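PDB 6ZHK: adenosylmethionine-8-amino-7-oxononanoate aminotransferase from Methanocaldococcus jannaschii, which probably transfers the amino group of S-adenosylmethionine to 8-amino-7-oxononanoate, a step of biotin biosynthesis, with pyridoxal 5'-phosphate as cofactor. Local coordinates for residues K115-E120 and V126-K131; L308-T313 and S347-T352; G249-V254 and V263-D268. All coordinates share one frame; numbering follows the deposited sequence.

Interactions 1 and 3 join a helix to the seven-stranded mixed sheet of the pyridoxal-phosphate-binding domain; interaction 2 joins one to the chain leading into strand 311-315. Along the chain interaction 1 comes first, then interaction 3, then interaction 2. Interactions 1 and 2 have centres about 14 Å apart and meet directly, because strands 115-119 and 311-315 are neighbours at one edge of the sheet within this chain. Interaction 3, on strand 265-268, lies about 18 Å from interaction 1 and about 25 Å from interaction 2, between centres. Helix 122-140 packs on one face of the sheet; helices 250-261 and 343-358 lie on the other side. Both faces are thus covered, consistent with fold type I.

Interaction 1: residues K115-E120 and V126-K131; sequences KVFYSE and VEIAIK
F117, in the middle of strand 115-119, meets I128 of helix 126-131 through CD1, which lies 3.8 Å from CD1 of I128 and 4.0 Å from CG2 of I128. The ring reaches the helix because its CG stands anti to the backbone N (chi1 -167°), and the two side chains cross at about a right angle. A large flat residue suits this place, since it bridges a helix and a strand whose axes come no closer than 9.7 Å. Y118, next in line, turns to the other face of the sheet, where its hydroxyl is hydrogen-bonded to the carbonyl O of S98. S119 faces the helix again, as strand alternation requires. It is small enough to admit the end of the isoleucine, and CB of S119 is 3.7 Å from CD1 of I128. I128 can touch both residues because its chain is extended (chi2 164°), which carries CD1 far enough to touch both, while CG2 stays beside F117. No hydrogen bond joins the segments, so the contact is purely van der Waals.

The short connection after the strand leads to G122 and A123, predicted to bind pyridoxal 5'-phosphate, at the start of the helix, as in other fold type I enzymes. W22 of the second subunit meets the F117 ring edge-to-face. Strand 115-119 pairs with antiparallel strand 311-315, whose T313 also touches I128, while helix 96-108 packs against V116 and Y118 on the opposite face of the sheet from helix 122-140.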
ATOM      1  N   LYS A 115      10.576  11.138 -14.049  1.00 12.72           N
ATOM      2  CA  LYS A 115       9.757   9.932 -14.275  1.00 12.24           C
ATOM      3  C   LYS A 115       8.966   9.651 -13.001  1.00 12.50           C
ATOM      4  O   LYS A 115       9.456   9.969 -11.915  1.00 14.94           O
ATOM      5  CB  LYS A 115      10.646   8.728 -14.567  1.00 11.79           C
ATOM      6  CG  LYS A 115      11.377   8.820 -15.933  1.00 10.46           C
ATOM      7  CD  LYS A 115      10.393   8.747 -17.082  0.50  9.09           C
ATOM      8  CE  LYS A 115      11.050   8.739 -18.454  0.50  8.59           C
ATOM      9  NZ  LYS A 115      11.315  10.123 -18.913  0.50  7.40           N
ATOM     10  N   VAL A 116       7.772   9.064 -13.146  1.00 13.76           N
ATOM     11  CA  VAL A 116       6.839   8.920 -12.027  1.00 14.06           C
ATOM     12  C   VAL A 116       6.377   7.462 -12.000  1.00 12.06           C
ATOM     13  O   VAL A 116       5.885   6.987 -13.026  1.00 12.77           O
ATOM     14  CB  VAL A 116       5.588   9.843 -12.202  1.00 13.25           C
ATOM     15  CG1 VAL A 116       4.498   9.475 -11.194  1.00 15.59           C
ATOM     16  CG2 VAL A 116       5.986  11.288 -12.022  1.00 15.68           C
ATOM     17  N   PHE A 117       6.577   6.778 -10.862  1.00 11.85           N
ATOM     18  CA  PHE A 117       6.046   5.438 -10.677  1.00 12.49           C
ATOM     19  C   PHE A 117       5.075   5.539  -9.503  1.00 15.43           C
ATOM     20  O   PHE A 117       5.488   5.849  -8.379  1.00 14.14           O
ATOM     21  CB  PHE A 117       7.204   4.478 -10.312  1.00 12.31           C
ATOM     22  CG  PHE A 117       6.800   3.036 -10.413  1.00 13.01           C
ATOM     23  CD1 PHE A 117       5.943   2.464  -9.478  1.00 12.00           C
ATOM     24  CD2 PHE A 117       7.245   2.283 -11.483  1.00 12.09           C
ATOM     25  CE1 PHE A 117       5.492   1.148  -9.642  1.00 12.35           C
ATOM     26  CE2 PHE A 117       6.835   0.960 -11.634  1.00 12.47           C
ATOM     27  CZ  PHE A 117       5.926   0.421 -10.746  1.00 12.93           C
ATOM     28  N   TYR A 118       3.798   5.180  -9.716  1.00 12.55           N
ATOM     29  CA  TYR A 118       2.785   5.403  -8.699  1.00 13.52           C
ATOM     30  C   TYR A 118       2.613   4.188  -7.794  1.00 14.27           C
ATOM     31  O   TYR A 118       2.848   3.068  -8.203  1.00 13.83           O
ATOM     32  CB  TYR A 118       1.411   5.557  -9.358  1.00 13.29           C
ATOM     33  CG  TYR A 118       1.236   6.885 -10.104  1.00 14.01           C
ATOM     34  CD1 TYR A 118       1.165   8.081  -9.396  1.00 14.85           C
ATOM     35  CD2 TYR A 118       1.090   6.924 -11.498  1.00 13.28           C
ATOM     36  CE1 TYR A 118       0.953   9.289 -10.069  1.00 14.93           C
ATOM     37  CE2 TYR A 118       0.861   8.111 -12.174  1.00 13.74           C
ATOM     38  CZ  TYR A 118       0.830   9.295 -11.457  1.00 15.09           C
ATOM     39  OH  TYR A 118       0.597  10.496 -12.065  1.00 14.01           O
ATOM     40  N   SER A 119       2.143   4.441  -6.567  1.00 14.79           N
ATOM     41  CA  SER A 119       1.747   3.409  -5.622  1.00 13.24           C
ATOM     42  C   SER A 119       0.710   4.040  -4.688  1.00 16.39           C
ATOM     43  O   SER A 119       0.249   5.161  -4.948  1.00 14.00           O
ATOM     44  CB  SER A 119       2.938   2.851  -4.851  1.00 16.83           C
ATOM     45  OG  SER A 119       3.618   3.849  -4.111  1.00 15.42           O
ATOM     46  N   GLU A 120       0.349   3.343  -3.605  1.00 17.34           N
ATOM     47  CA  GLU A 120      -0.725   3.817  -2.744  1.00 19.60           C
ATOM     48  C   GLU A 120      -0.212   4.472  -1.469  1.00 20.60           C
ATOM     49  O   GLU A 120      -0.795   5.446  -1.060  1.00 24.50           O
ATOM     50  CB  GLU A 120      -1.691   2.692  -2.369  1.00 24.92           C
ATOM     51  CG  GLU A 120      -2.610   2.344  -3.522  1.00 30.22           C
ATOM     52  CD  GLU A 120      -1.947   1.640  -4.689  1.00 33.99           C
ATOM     53  OE1 GLU A 120      -1.262   0.593  -4.439  1.00 37.40           O
ATOM     54  OE2 GLU A 120      -2.051   2.192  -5.824  1.00 36.44           O
ATOM     55  N   VAL A 126       8.734   3.878  -0.870  1.00 11.33           N
ATOM     56  CA  VAL A 126      10.107   3.627  -0.423  1.00 11.77           C
ATOM     57  C   VAL A 126      10.552   2.200  -0.820  1.00 11.39           C
ATOM     58  O   VAL A 126      11.656   1.985  -1.277  1.00 12.95           O
ATOM     59  CB  VAL A 126      10.156   3.867   1.102  1.00 11.57           C
ATOM     60  CG1 VAL A 126      11.362   3.186   1.714  1.00 12.35           C
ATOM     61  CG2 VAL A 126      10.137   5.344   1.430  1.00 12.21           C
ATOM     62  N   GLU A 127       9.667   1.186  -0.737  1.00 11.07           N
ATOM     63  CA  GLU A 127      10.022  -0.164  -1.159  1.00 11.70           C
ATOM     64  C   GLU A 127      10.346  -0.171  -2.656  1.00 11.95           C
ATOM     65  O   GLU A 127      11.240  -0.862  -3.127  1.00 12.88           O
ATOM     66  CB  GLU A 127       8.825  -1.106  -0.963  1.00 11.38           C
ATOM     67  CG  GLU A 127       8.457  -1.341   0.510  1.00 18.09           C
ATOM     68  CD  GLU A 127       8.930  -2.649   1.115  1.00 16.08           C
ATOM     69  OE1 GLU A 127       9.546  -3.451   0.362  1.00 16.48           O
ATOM     70  OE2 GLU A 127       8.700  -2.854   2.345  1.00 18.00           O
ATOM     71  N   ILE A 128       9.658   0.669  -3.421  1.00 12.01           N
ATOM     72  CA  ILE A 128       9.879   0.721  -4.847  1.00 11.78           C
ATOM     73  C   ILE A 128      11.205   1.425  -5.120  1.00 12.10           C
ATOM     74  O   ILE A 128      11.973   0.977  -6.000  1.00 13.82           O
ATOM     75  CB  ILE A 128       8.698   1.447  -5.540  1.00 11.35           C
ATOM     76  CG1 ILE A 128       7.455   0.541  -5.505  1.00 11.50           C
ATOM     77  CG2 ILE A 128       9.069   1.861  -6.976  1.00 10.55           C
ATOM     78  CD1 ILE A 128       6.141   1.355  -5.808  1.00 12.43           C
ATOM     79  N   ALA A 129      11.463   2.497  -4.367  1.00 11.89           N
ATOM     80  CA  ALA A 129      12.742   3.190  -4.471  1.00 10.85           C
ATOM     81  C   ALA A 129      13.877   2.195  -4.168  1.00 12.26           C
ATOM     82  O   ALA A 129      14.900   2.177  -4.844  1.00 11.71           O
ATOM     83  CB  ALA A 129      12.794   4.388  -3.530  1.00 10.19           C
ATOM     84  N   ILE A 130      13.737   1.426  -3.094  1.00 12.44           N
ATOM     85  CA  ILE A 130      14.759   0.449  -2.716  1.00 14.97           C
ATOM     86  C   ILE A 130      15.013  -0.484  -3.908  1.00 13.73           C
ATOM     87  O   ILE A 130      16.168  -0.775  -4.223  1.00 14.39           O
ATOM     88  CB  ILE A 130      14.325  -0.323  -1.423  1.00 14.96           C
ATOM     89  CG1 ILE A 130      14.524   0.537  -0.177  1.00 18.99           C
ATOM     90  CG2 ILE A 130      14.991  -1.700  -1.274  1.00 17.13           C
ATOM     91  CD1 ILE A 130      13.804  -0.091   1.063  1.00 14.08           C
ATOM     92  N   LYS A 131      13.935  -1.023  -4.501  1.00 14.02           N
ATOM     93  CA  LYS A 131      14.055  -2.049  -5.518  1.00 12.65           C
ATOM     94  C   LYS A 131      14.643  -1.469  -6.788  1.00 13.99           C
ATOM     95  O   LYS A 131      15.472  -2.107  -7.423  1.00 13.45           O
ATOM     96  CB  LYS A 131      12.749  -2.794  -5.770  1.00 14.19           C
ATOM     97  CG  LYS A 131      12.221  -3.556  -4.543  1.00 12.57           C
ATOM     98  CD  LYS A 131      10.892  -4.210  -4.843  1.00 12.56           C
ATOM     99  CE  LYS A 131      10.836  -4.960  -6.184  1.00 13.47           C
ATOM    100  NZ  LYS A 131       9.536  -5.678  -6.327  1.00 11.16           N
TER

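Interaction 2: residues L308-T313 and S347-T352; sequences LPLAAT and SAALAT
L308 and L310 run past helix 347-352 two residues apart, the CA of L308 lying 7.1 Å from the CA of A348 and the CA of L310 lying 7.9 Å from the CA of A349. The extended chain here leads into strand 311-315, the antiparallel member of the seven-stranded sheet characteristic of the large domain in fold type I enzymes, and the helix packs beside its entrance. Each leucine uses one branch and meets one alanine. CD1 of L308 approaches CB of A348 at 4.2 Å, and CD2 of L310 approaches CB of A349 at 4.0 Å. A chi1 near 180° (-173°) turns CG of L310 away from its own N and swings its branches toward the helix. P309, between the two leucines, takes the other side of the chain, where it packs on D121.

The pairing of residue types has a plain logic. Consecutive alanines give the helix a low surface, so that it can come near the backbone of the other segment, and the branched leucines fill the distance that remains. Both are ordinary van der Waals contacts between methyl groups, and no hydrogen bond crosses between the segments. L101 of helix 96-108 touches both L310 and A349, and I78 of helix 72-82 touches L308; L344 of the second subunit also packs on L308, so the L308 end of the contact borders that subunit. The side chain of L310 is about 9 Å from that of K301, the predicted cofactor lysine.

Within the helix, A348 O accepts two bonds from a single residue: T352 N at 2.9 Å, and T352 OG1 at 3.0 Å, the hydroxyl standing 39° out of the carbonyl plane.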
ATOM      1  N   LEU A 308      -7.145  10.733   0.073  1.00 14.25           N
ATOM      2  CA  LEU A 308      -7.047   9.365  -0.445  1.00 13.25           C
ATOM      3  C   LEU A 308      -5.569   8.899  -0.398  1.00 12.50           C
ATOM      4  O   LEU A 308      -4.618   9.703  -0.403  1.00 11.16           O
ATOM      5  CB  LEU A 308      -7.558   9.353  -1.904  1.00 11.77           C
ATOM      6  CG  LEU A 308      -9.068   9.249  -2.117  1.00 12.73           C
ATOM      7  CD1 LEU A 308      -9.408   9.563  -3.587  1.00 12.89           C
ATOM      8  CD2 LEU A 308      -9.575   7.828  -1.763  1.00 10.89           C
ATOM      9  N   PRO A 309      -5.340   7.585  -0.434  1.00 11.22           N
ATOM     10  CA  PRO A 309      -3.988   7.024  -0.439  1.00 12.98           C
ATOM     11  C   PRO A 309      -3.399   7.035  -1.841  1.00 14.63           C
ATOM     12  O   PRO A 309      -3.522   6.076  -2.595  1.00 16.51           O
ATOM     13  CB  PRO A 309      -4.204   5.599   0.101  1.00 11.79           C
ATOM     14  CG  PRO A 309      -5.525   5.231  -0.406  1.00 11.07           C
ATOM     15  CD  PRO A 309      -6.354   6.509  -0.295  1.00 10.28           C
ATOM     16  N   LEU A 310      -2.596   8.066  -2.105  1.00 12.98           N
ATOM     17  CA  LEU A 310      -1.718   7.998  -3.268  1.00 14.88           C
ATOM     18  C   LEU A 310      -0.262   8.218  -2.866  1.00 14.40           C
ATOM     19  O   LEU A 310       0.026   9.039  -2.001  1.00 16.17           O
ATOM     20  CB  LEU A 310      -2.148   9.039  -4.306  1.00 14.01           C
ATOM     21  CG  LEU A 310      -1.403   8.955  -5.645  1.00 14.93           C
ATOM     22  CD1 LEU A 310      -1.688   7.604  -6.315  1.00 15.18           C
ATOM     23  CD2 LEU A 310      -1.881  10.094  -6.548  1.00 16.58           C
ATOM     24  N   ALA A 311       0.643   7.467  -3.495  1.00 15.17           N
ATOM     25  CA  ALA A 311       2.045   7.784  -3.331  1.00 15.22           C
ATOM     26  C   ALA A 311       2.737   7.748  -4.693  1.00 13.70           C
ATOM     27  O   ALA A 311       2.166   7.292  -5.687  1.00 14.94           O
ATOM     28  CB  ALA A 311       2.651   6.876  -2.318  1.00 13.52           C
ATOM     29  N   ALA A 312       3.941   8.334  -4.758  1.00 14.35           N
ATOM     30  CA  ALA A 312       4.719   8.305  -6.001  1.00 15.11           C
ATOM     31  C   ALA A 312       6.210   8.200  -5.703  1.00 14.80           C
ATOM     32  O   ALA A 312       6.705   8.731  -4.687  1.00 13.71           O
ATOM     33  CB  ALA A 312       4.453   9.608  -6.748  1.00 14.90           C
ATOM     34  N   THR A 313       6.933   7.498  -6.584  1.00 14.76           N
ATOM     35  CA  THR A 313       8.383   7.486  -6.500  1.00 13.12           C
ATOM     36  C   THR A 313       8.895   8.121  -7.794  1.00 13.22           C
ATOM     37  O   THR A 313       8.626   7.632  -8.877  1.00 12.25           O
ATOM     38  CB  THR A 313       8.866   6.019  -6.422  1.00 15.29           C
ATOM     39  OG1 THR A 313       8.183   5.391  -5.323  1.00 13.92           O
ATOM     40  CG2 THR A 313      10.367   5.926  -6.258  1.00 13.77           C
ATOM     41  N   SER A 347      -7.281  11.901  -9.301  1.00 16.35           N
ATOM     42  CA  SER A 347      -8.161  13.078  -9.383  1.00 16.85           C
ATOM     43  C   SER A 347      -8.002  13.953  -8.128  1.00 17.00           C
ATOM     44  O   SER A 347      -7.945  15.185  -8.282  1.00 16.75           O
ATOM     45  CB  SER A 347      -9.590  12.656  -9.598  1.00 16.80           C
ATOM     46  OG  SER A 347     -10.123  12.110  -8.388  1.00 19.47           O
ATOM     47  N   ALA A 348      -7.910  13.353  -6.909  1.00 16.03           N
ATOM     48  CA  ALA A 348      -7.717  14.138  -5.688  1.00 14.89           C
ATOM     49  C   ALA A 348      -6.406  14.915  -5.787  1.00 16.28           C
ATOM     50  O   ALA A 348      -6.345  16.102  -5.411  1.00 17.27           O
ATOM     51  CB  ALA A 348      -7.792  13.337  -4.420  1.00 17.07           C
ATOM     52  N   ALA A 349      -5.342  14.242  -6.262  1.00 14.21           N
ATOM     53  CA  ALA A 349      -4.053  14.912  -6.319  1.00 14.41           C
ATOM     54  C   ALA A 349      -4.054  16.062  -7.318  1.00 14.82           C
ATOM     55  O   ALA A 349      -3.382  17.076  -7.086  1.00 15.80           O
ATOM     56  CB  ALA A 349      -2.930  13.940  -6.657  1.00 13.15           C
ATOM     57  N   LEU A 350      -4.700  15.866  -8.483  1.00 15.68           N
ATOM     58  CA  LEU A 350      -4.792  16.927  -9.476  1.00 15.82           C
ATOM     59  C   LEU A 350      -5.430  18.155  -8.857  1.00 17.33           C
ATOM     60  O   LEU A 350      -4.898  19.265  -9.013  1.00 17.40           O
ATOM     61  CB  LEU A 350      -5.595  16.454 -10.702  1.00 15.86           C
ATOM     62  CG  LEU A 350      -4.823  15.564 -11.673  1.00 16.42           C
ATOM     63  CD1 LEU A 350      -5.773  14.927 -12.699  1.00 18.27           C
ATOM     64  CD2 LEU A 350      -3.725  16.357 -12.411  1.00 16.59           C
ATOM     65  N   ALA A 351      -6.554  17.943  -8.134  1.00 16.20           N
ATOM     66  CA  ALA A 351      -7.208  19.080  -7.497  1.00 17.05           C
ATOM     67  C   ALA A 351      -6.278  19.748  -6.487  1.00 18.35           C
ATOM     68  O   ALA A 351      -6.244  20.984  -6.405  1.00 17.72           O
ATOM     69  CB  ALA A 351      -8.503  18.708  -6.805  1.00 17.38           C
ATOM     70  N   THR A 352      -5.550  18.914  -5.719  1.00 17.16           N
ATOM     71  CA  THR A 352      -4.631  19.421  -4.720  1.00 16.26           C
ATOM     72  C   THR A 352      -3.621  20.358  -5.371  1.00 17.01           C
ATOM     73  O   THR A 352      -3.391  21.475  -4.848  1.00 18.61           O
ATOM     74  CB  THR A 352      -4.006  18.312  -3.868  1.00 17.49           C
ATOM     75  OG1 THR A 352      -5.083  17.647  -3.220  1.00 18.23           O
ATOM     76  CG2 THR A 352      -3.084  18.802  -2.761  1.00 16.76           C
TER

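Interaction 3: residues G249-V254 and V263-D268; sequences GYIEGV and VIFILD
F265 turns one face of its ring to V254 and its edge to I251, both on helix 250-254. CG1 of V254 sits over that face, offset toward the rim and 4.2 Å from CE1 of F265, while CG2 of I251 comes in at the edge, near the ring plane, 3.9 Å from CE2 of F265. The phenylalanine extends off the strand toward the helix. I251 also uses its other arm: its CD1 lies 4.1 Å from CD1 of L267. The two ends of a branched isoleucine therefore serve two residues at once.

The spacing explains the choice of positions. I251 and V254, three residues apart, lie on one side of the helix, and F265 and L267, two apart, lie on one face of the strand. The axes are almost antiparallel (156°) and 10.9 Å apart at their closest, a separation that the branched and aromatic side chains span. At the N-cap of the helix, G249 has a phi of 89°, at which a CB would press on the carbonyl O of the preceding residue. At the far end of the strand D268, a predicted cofactor ligand, is hydrogen-bonded to H156.

Helix 250-261 forms part of a beta-alpha-beta crossover between the parallel neighbours 228-234 and 265-268. Helix 211-224 flanks it through V254, and helix 122-140 packs against I264 and I266 on the other face of the sheet.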
ATOM      1  N   GLY A 249      22.485  22.124   5.888  1.00 22.03           N
ATOM      2  CA  GLY A 249      23.713  21.642   5.257  1.00 21.20           C
ATOM      3  C   GLY A 249      23.911  20.125   5.358  1.00 20.83           C
ATOM      4  O   GLY A 249      24.776  19.577   4.689  1.00 21.51           O
ATOM      5  N   TYR A 250      23.095  19.429   6.175  1.00 20.20           N
ATOM      6  CA  TYR A 250      23.350  18.010   6.360  1.00 20.60           C
ATOM      7  C   TYR A 250      23.009  17.235   5.082  1.00 18.78           C
ATOM      8  O   TYR A 250      23.846  16.486   4.566  1.00 19.92           O
ATOM      9  CB  TYR A 250      22.683  17.458   7.620  1.00 18.86           C
ATOM     10  CG  TYR A 250      22.975  15.991   7.836  1.00 20.04           C
ATOM     11  CD1 TYR A 250      22.151  15.012   7.274  1.00 20.69           C
ATOM     12  CD2 TYR A 250      23.982  15.580   8.692  1.00 19.57           C
ATOM     13  CE1 TYR A 250      22.364  13.666   7.515  1.00 22.63           C
ATOM     14  CE2 TYR A 250      24.207  14.232   8.952  1.00 24.45           C
ATOM     15  CZ  TYR A 250      23.384  13.274   8.369  1.00 22.54           C
ATOM     16  OH  TYR A 250      23.595  11.943   8.582  1.00 21.51           O
ATOM     17  N   ILE A 251      21.763  17.413   4.606  1.00 20.76           N
ATOM     18  CA  ILE A 251      21.282  16.732   3.415  1.00 19.95           C
ATOM     19  C   ILE A 251      22.153  17.101   2.211  1.00 20.06           C
ATOM     20  O   ILE A 251      22.522  16.240   1.402  1.00 18.97           O
ATOM     21  CB  ILE A 251      19.792  17.044   3.127  1.00 23.07           C
ATOM     22  CG1 ILE A 251      18.878  16.780   4.332  1.00 25.06           C
ATOM     23  CG2 ILE A 251      19.352  16.325   1.852  1.00 20.63           C
ATOM     24  CD1 ILE A 251      18.284  15.413   4.347  1.00 27.04           C
ATOM     25  N   GLU A 252      22.518  18.394   2.095  1.00 18.54           N
ATOM     26  CA  GLU A 252      23.373  18.816   0.994  1.00 19.37           C
ATOM     27  C   GLU A 252      24.720  18.094   1.030  1.00 17.39           C
ATOM     28  O   GLU A 252      25.185  17.706  -0.006  1.00 17.89           O
ATOM     29  CB  GLU A 252      23.606  20.342   0.996  1.00 22.40           C
ATOM     30  CG  GLU A 252      22.315  21.131   0.815  1.00 26.27           C
ATOM     31  CD  GLU A 252      21.548  21.573   2.065  1.00 27.51           C
ATOM     32  OE1 GLU A 252      21.518  20.855   3.101  1.00 31.65           O
ATOM     33  OE2 GLU A 252      20.943  22.634   1.999  1.00 35.56           O
ATOM     34  N   GLY A 253      25.365  17.967   2.188  1.00 17.89           N
ATOM     35  CA  GLY A 253      26.664  17.303   2.240  1.00 17.79           C
ATOM     36  C   GLY A 253      26.527  15.806   1.955  1.00 16.44           C
ATOM     37  O   GLY A 253      27.383  15.195   1.299  1.00 15.59           O
ATOM     38  N   VAL A 254      25.430  15.194   2.417  1.00 18.95           N
ATOM     39  CA  VAL A 254      25.237  13.775   2.101  1.00 16.72           C
ATOM     40  C   VAL A 254      25.028  13.601   0.593  1.00 15.33           C
ATOM     41  O   VAL A 254      25.636  12.758  -0.050  1.00 17.43           O
ATOM     42  CB  VAL A 254      24.065  13.182   2.907  1.00 16.65           C
ATOM     43  CG1 VAL A 254      23.677  11.811   2.365  1.00 16.21           C
ATOM     44  CG2 VAL A 254      24.343  13.136   4.402  1.00 20.58           C
ATOM     45  N   VAL A 263      26.935   6.673  -5.380  1.00 17.74           N
ATOM     46  CA  VAL A 263      25.841   6.005  -4.683  1.00 16.06           C
ATOM     47  C   VAL A 263      24.504   6.720  -4.956  1.00 14.42           C
ATOM     48  O   VAL A 263      24.432   7.926  -4.892  1.00 16.91           O
ATOM     49  CB  VAL A 263      26.110   5.908  -3.171  1.00 15.22           C
ATOM     50  CG1 VAL A 263      24.918   5.291  -2.380  1.00 13.44           C
ATOM     51  CG2 VAL A 263      27.447   5.222  -2.867  1.00 16.67           C
ATOM     52  N   ILE A 264      23.410   5.975  -5.191  1.00 14.04           N
ATOM     53  CA  ILE A 264      22.053   6.542  -5.317  1.00 13.66           C
ATOM     54  C   ILE A 264      21.612   7.147  -3.975  1.00 14.92           C
ATOM     55  O   ILE A 264      21.777   6.546  -2.897  1.00 14.04           O
ATOM     56  CB  ILE A 264      21.038   5.472  -5.795  1.00 12.29           C
ATOM     57  CG1 ILE A 264      21.095   5.315  -7.317  1.00 14.47           C
ATOM     58  CG2 ILE A 264      19.612   5.864  -5.381  1.00 12.97           C
ATOM     59  CD1 ILE A 264      20.356   4.053  -7.793  1.00 13.22           C
ATOM     60  N   PHE A 265      21.021   8.363  -4.063  1.00 15.01           N
ATOM     61  CA  PHE A 265      20.500   9.013  -2.872  1.00 14.47           C
ATOM     62  C   PHE A 265      18.980   9.065  -2.999  1.00 13.88           C
ATOM     63  O   PHE A 265      18.453   9.604  -3.982  1.00 12.63           O
ATOM     64  CB  PHE A 265      21.067  10.441  -2.717  1.00 16.54           C
ATOM     65  CG  PHE A 265      20.555  11.195  -1.503  1.00 17.08           C
ATOM     66  CD1 PHE A 265      20.302  10.536  -0.298  1.00 18.31           C
ATOM     67  CD2 PHE A 265      20.331  12.564  -1.546  1.00 20.08           C
ATOM     68  CE1 PHE A 265      19.836  11.221   0.818  1.00 17.86           C
ATOM     69  CE2 PHE A 265      19.840  13.259  -0.433  1.00 20.49           C
ATOM     70  CZ  PHE A 265      19.606  12.584   0.747  1.00 19.34           C
ATOM     71  N   ILE A 266      18.267   8.443  -2.018  1.00 13.61           N
ATOM     72  CA  ILE A 266      16.826   8.434  -1.999  1.00 12.15           C
ATOM     73  C   ILE A 266      16.365   9.404  -0.940  1.00 11.73           C
ATOM     74  O   ILE A 266      16.793   9.280   0.193  1.00 15.52           O
ATOM     75  CB  ILE A 266      16.341   7.006  -1.644  1.00 12.74           C
ATOM     76  CG1 ILE A 266      16.920   6.003  -2.656  1.00 12.86           C
ATOM     77  CG2 ILE A 266      14.815   7.048  -1.571  1.00 14.29           C
ATOM     78  CD1 ILE A 266      16.358   4.548  -2.390  1.00 10.90           C
ATOM     79  N   LEU A 267      15.491  10.351  -1.293  1.00 12.30           N
ATOM     80  CA  LEU A 267      14.963  11.245  -0.263  1.00 14.32           C
ATOM     81  C   LEU A 267      13.490  10.905  -0.085  1.00 14.56           C
ATOM     82  O   LEU A 267      12.693  10.913  -1.033  1.00 15.36           O
ATOM     83  CB  LEU A 267      15.138  12.704  -0.674  1.00 12.53           C
ATOM     84  CG  LEU A 267      14.960  13.750   0.427  1.00 13.37           C
ATOM     85  CD1 LEU A 267      16.115  13.636   1.413  1.00 13.34           C
ATOM     86  CD2 LEU A 267      14.908  15.177  -0.188  1.00 12.78           C
ATOM     87  N   ASP A 268      13.136  10.592   1.185  1.00 16.28           N
ATOM     88  CA  ASP A 268      11.765  10.266   1.496  1.00 13.93           C
ATOM     89  C   ASP A 268      11.035  11.545   1.943  1.00 13.60           C
ATOM     90  O   ASP A 268      11.179  11.958   3.087  1.00 15.73           O
ATOM     91  CB  ASP A 268      11.740   9.187   2.587  1.00 17.03           C
ATOM     92  CG  ASP A 268      10.334   8.886   3.079  1.00 17.03           C
ATOM     93  OD1 ASP A 268       9.393   9.574   2.622  1.00 14.09           O
ATOM     94  OD2 ASP A 268      10.207   7.906   3.857  1.00 19.59           O
TER